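Local coordinates for methyltransferase (PDB 2B78), which probably transfers methyl groups from S-adenosylmethionine to RNA, as in related enzymes that join a PUA-like domain to a Rossmann-like catalytic domain, at residues Y286-I291 with L326-T331. Numbering follows the deposited sequence.
Sequences YDIIII and LIIAST
D287 opens the pairing of two parallel strands: D287 O accepts the N-H of L326 (L326 N to D287 O 2.8 Å), while its carboxylate turns away to T215 N and S322 OG. I288 is bridged to L326 and offers no backbone N-H or C=O to it; instead I288 CA lies 3.3 Å from L326 O, a CA-H...O contact. That same oxygen accepts the N-H of I289, so one carbonyl is gripped by an N-H and a weaker C-H donor. I289 O repeats the pattern, taking the N-H of I328 (I328 N to I289 O 3.0 Å, donor tilted 19° from the carbonyl plane) and meeting I327 CA. I290 packs alongside I328, both side chains pointing the same way. I290 CG1 lies beside the backbone N (chi1 -61°) and anti to the carbonyl carbon, which brings this methylene within 4.0 Å of I328 CD1; that methyl also borders I288 CG2. On the other face I291 crosses I327 obliquely, I291 CD1 against I327 CG2 at 4.0 Å, and both side chains meet helix 306-319. I291 N reaches I328 O in a nearly straight bond (174° at the hydrogen), and S330 N donates to I291 O at 2.8 Å. The hydroxyl of S330 bonds to D292, just past the first strand. The strands are neighbours in the central sheet of the Rossmann-like methyltransferase domain, connected through helix 306-319 as a beta-alpha-beta crossover. Five N-H...O=C hydrogen bonds pair the facing backbone groups from D287 to S330, while S330 O is taken by Y310 OH. I288, I290, L326 and I328 make one face apolar, and I289, I291, I327 and A329 the other; the I291 side chain lies about 7 Å from that of V272, which binds S-adenosyl-L-homocysteine, a ligand absent from this chain.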
loop_
_atom_site.group_PDB
_atom_site.type_symbol
_atom_site.label_atom_id
_atom_site.label_comp_id
_atom_site.label_asym_id
_atom_site.label_seq_id
_atom_site.Cartn_x
_atom_site.Cartn_y
_atom_site.Cartn_z
ATOM N N TYR A 286 -12.597 24.185 -3.192
ATOM C CA TYR A 286 -12.048 23.677 -1.947
ATOM C C TYR A 286 -10.618 24.170 -1.726
ATOM O O TYR A 286 -9.875 24.385 -2.689
ATOM C CB TYR A 286 -12.061 22.155 -2.002
ATOM C CG TYR A 286 -13.440 21.556 -2.137
ATOM C CD1 TYR A 286 -14.149 21.155 -1.013
ATOM C CD2 TYR A 286 -14.037 21.391 -3.394
ATOM C CE1 TYR A 286 -15.418 20.595 -1.123
ATOM C CE2 TYR A 286 -15.313 20.834 -3.514
ATOM C CZ TYR A 286 -15.992 20.440 -2.374
ATOM O OH TYR A 286 -17.243 19.879 -2.466
ATOM N N ASP A 287 -10.241 24.337 -0.458
ATOM C CA ASP A 287 -8.902 24.797 -0.091
ATOM C C ASP A 287 -7.846 23.724 -0.296
ATOM O O ASP A 287 -6.687 24.017 -0.610
ATOM C CB ASP A 287 -8.866 25.227 1.380
ATOM C CG ASP A 287 -9.792 26.385 1.670
ATOM O OD1 ASP A 287 -9.872 27.293 0.820
ATOM O OD2 ASP A 287 -10.427 26.392 2.746
ATOM N N ILE A 288 -8.255 22.476 -0.096
ATOM C CA ILE A 288 -7.365 21.338 -0.210
ATOM C C ILE A 288 -8.070 20.209 -0.951
ATOM O O ILE A 288 -9.196 19.860 -0.613
ATOM C CB ILE A 288 -6.973 20.839 1.201
ATOM C CG1 ILE A 288 -6.311 21.976 1.985
ATOM C CG2 ILE A 288 -6.043 19.632 1.104
ATOM C CD1 ILE A 288 -6.064 21.640 3.461
ATOM N N ILE A 289 -7.408 19.651 -1.962
ATOM C CA ILE A 289 -7.970 18.546 -2.732
ATOM C C ILE A 289 -7.025 17.357 -2.647
ATOM O O ILE A 289 -5.841 17.457 -2.978
ATOM C CB ILE A 289 -8.186 18.927 -4.220
ATOM C CG1 ILE A 289 -9.211 20.065 -4.322
ATOM C CG2 ILE A 289 -8.700 17.720 -4.999
ATOM C CD1 ILE A 289 -9.431 20.559 -5.736
ATOM N N ILE A 290 -7.546 16.236 -2.162
ATOM C CA ILE A 290 -6.744 15.033 -2.040
ATOM C C ILE A 290 -7.152 14.133 -3.187
ATOM O O ILE A 290 -8.340 13.926 -3.420
ATOM C CB ILE A 290 -7.010 14.326 -0.702
ATOM C CG1 ILE A 290 -6.641 15.271 0.450
ATOM C CG2 ILE A 290 -6.228 13.017 -0.643
ATOM C CD1 ILE A 290 -6.980 14.749 1.838
ATOM N N ILE A 291 -6.168 13.623 -3.913
ATOM C CA ILE A 291 -6.420 12.756 -5.056
ATOM C C ILE A 291 -5.672 11.448 -4.807
ATOM O O ILE A 291 -4.446 11.441 -4.666
ATOM C CB ILE A 291 -5.913 13.440 -6.345
ATOM C CG1 ILE A 291 -6.466 14.868 -6.407
ATOM C CG2 ILE A 291 -6.328 12.634 -7.572
ATOM C CD1 ILE A 291 -5.945 15.698 -7.563
ATOM N N LEU A 326 -4.068 23.782 -1.707
ATOM C CA LEU A 326 -3.100 22.689 -1.759
ATOM C C LEU A 326 -3.678 21.449 -2.413
ATOM O O LEU A 326 -4.882 21.194 -2.342
ATOM C CB LEU A 326 -2.645 22.311 -0.350
ATOM C CG LEU A 326 -1.948 23.403 0.452
ATOM C CD1 LEU A 326 -2.201 23.189 1.933
ATOM C CD2 LEU A 326 -0.461 23.405 0.112
ATOM N N ILE A 327 -2.809 20.687 -3.060
ATOM C CA ILE A 327 -3.197 19.437 -3.683
ATOM C C ILE A 327 -2.301 18.373 -3.075
ATOM O O ILE A 327 -1.085 18.555 -2.967
ATOM C CB ILE A 327 -2.974 19.444 -5.209
ATOM C CG1 ILE A 327 -3.926 20.435 -5.880
ATOM C CG2 ILE A 327 -3.209 18.051 -5.778
ATOM C CD1 ILE A 327 -3.932 20.332 -7.392
ATOM N N ILE A 328 -2.906 17.274 -2.647
ATOM C CA ILE A 328 -2.151 16.159 -2.096
ATOM C C ILE A 328 -2.379 15.068 -3.137
ATOM O O ILE A 328 -3.451 14.471 -3.197
ATOM C CB ILE A 328 -2.704 15.738 -0.726
ATOM C CG1 ILE A 328 -2.475 16.872 0.271
ATOM C CG2 ILE A 328 -2.010 14.461 -0.230
ATOM C CD1 ILE A 328 -3.014 16.605 1.659
ATOM N N ALA A 329 -1.384 14.870 -3.999
ATOM C CA ALA A 329 -1.463 13.876 -5.069
ATOM C C ALA A 329 -0.805 12.582 -4.637
ATOM O O ALA A 329 0.425 12.506 -4.482
ATOM C CB ALA A 329 -0.783 14.406 -6.341
ATOM N N SER A 330 -1.635 11.559 -4.471
ATOM C CA SER A 330 -1.183 10.254 -4.032
ATOM C C SER A 330 -1.420 9.148 -5.057
ATOM O O SER A 330 -2.323 9.227 -5.894
ATOM C CB SER A 330 -1.886 9.900 -2.717
ATOM O OG SER A 330 -1.808 8.519 -2.443
ATOM N N THR A 331 -0.583 8.122 -5.002
ATOM C CA THR A 331 -0.718 6.977 -5.897
ATOM C C THR A 331 0.065 5.819 -5.309
ATOM O O THR A 331 1.120 6.025 -4.699
ATOM C CB THR A 331 -0.177 7.267 -7.326
ATOM O OG1 THR A 331 -0.360 6.104 -8.147
ATOM C CG2 THR A 331 1.309 7.606 -7.290
#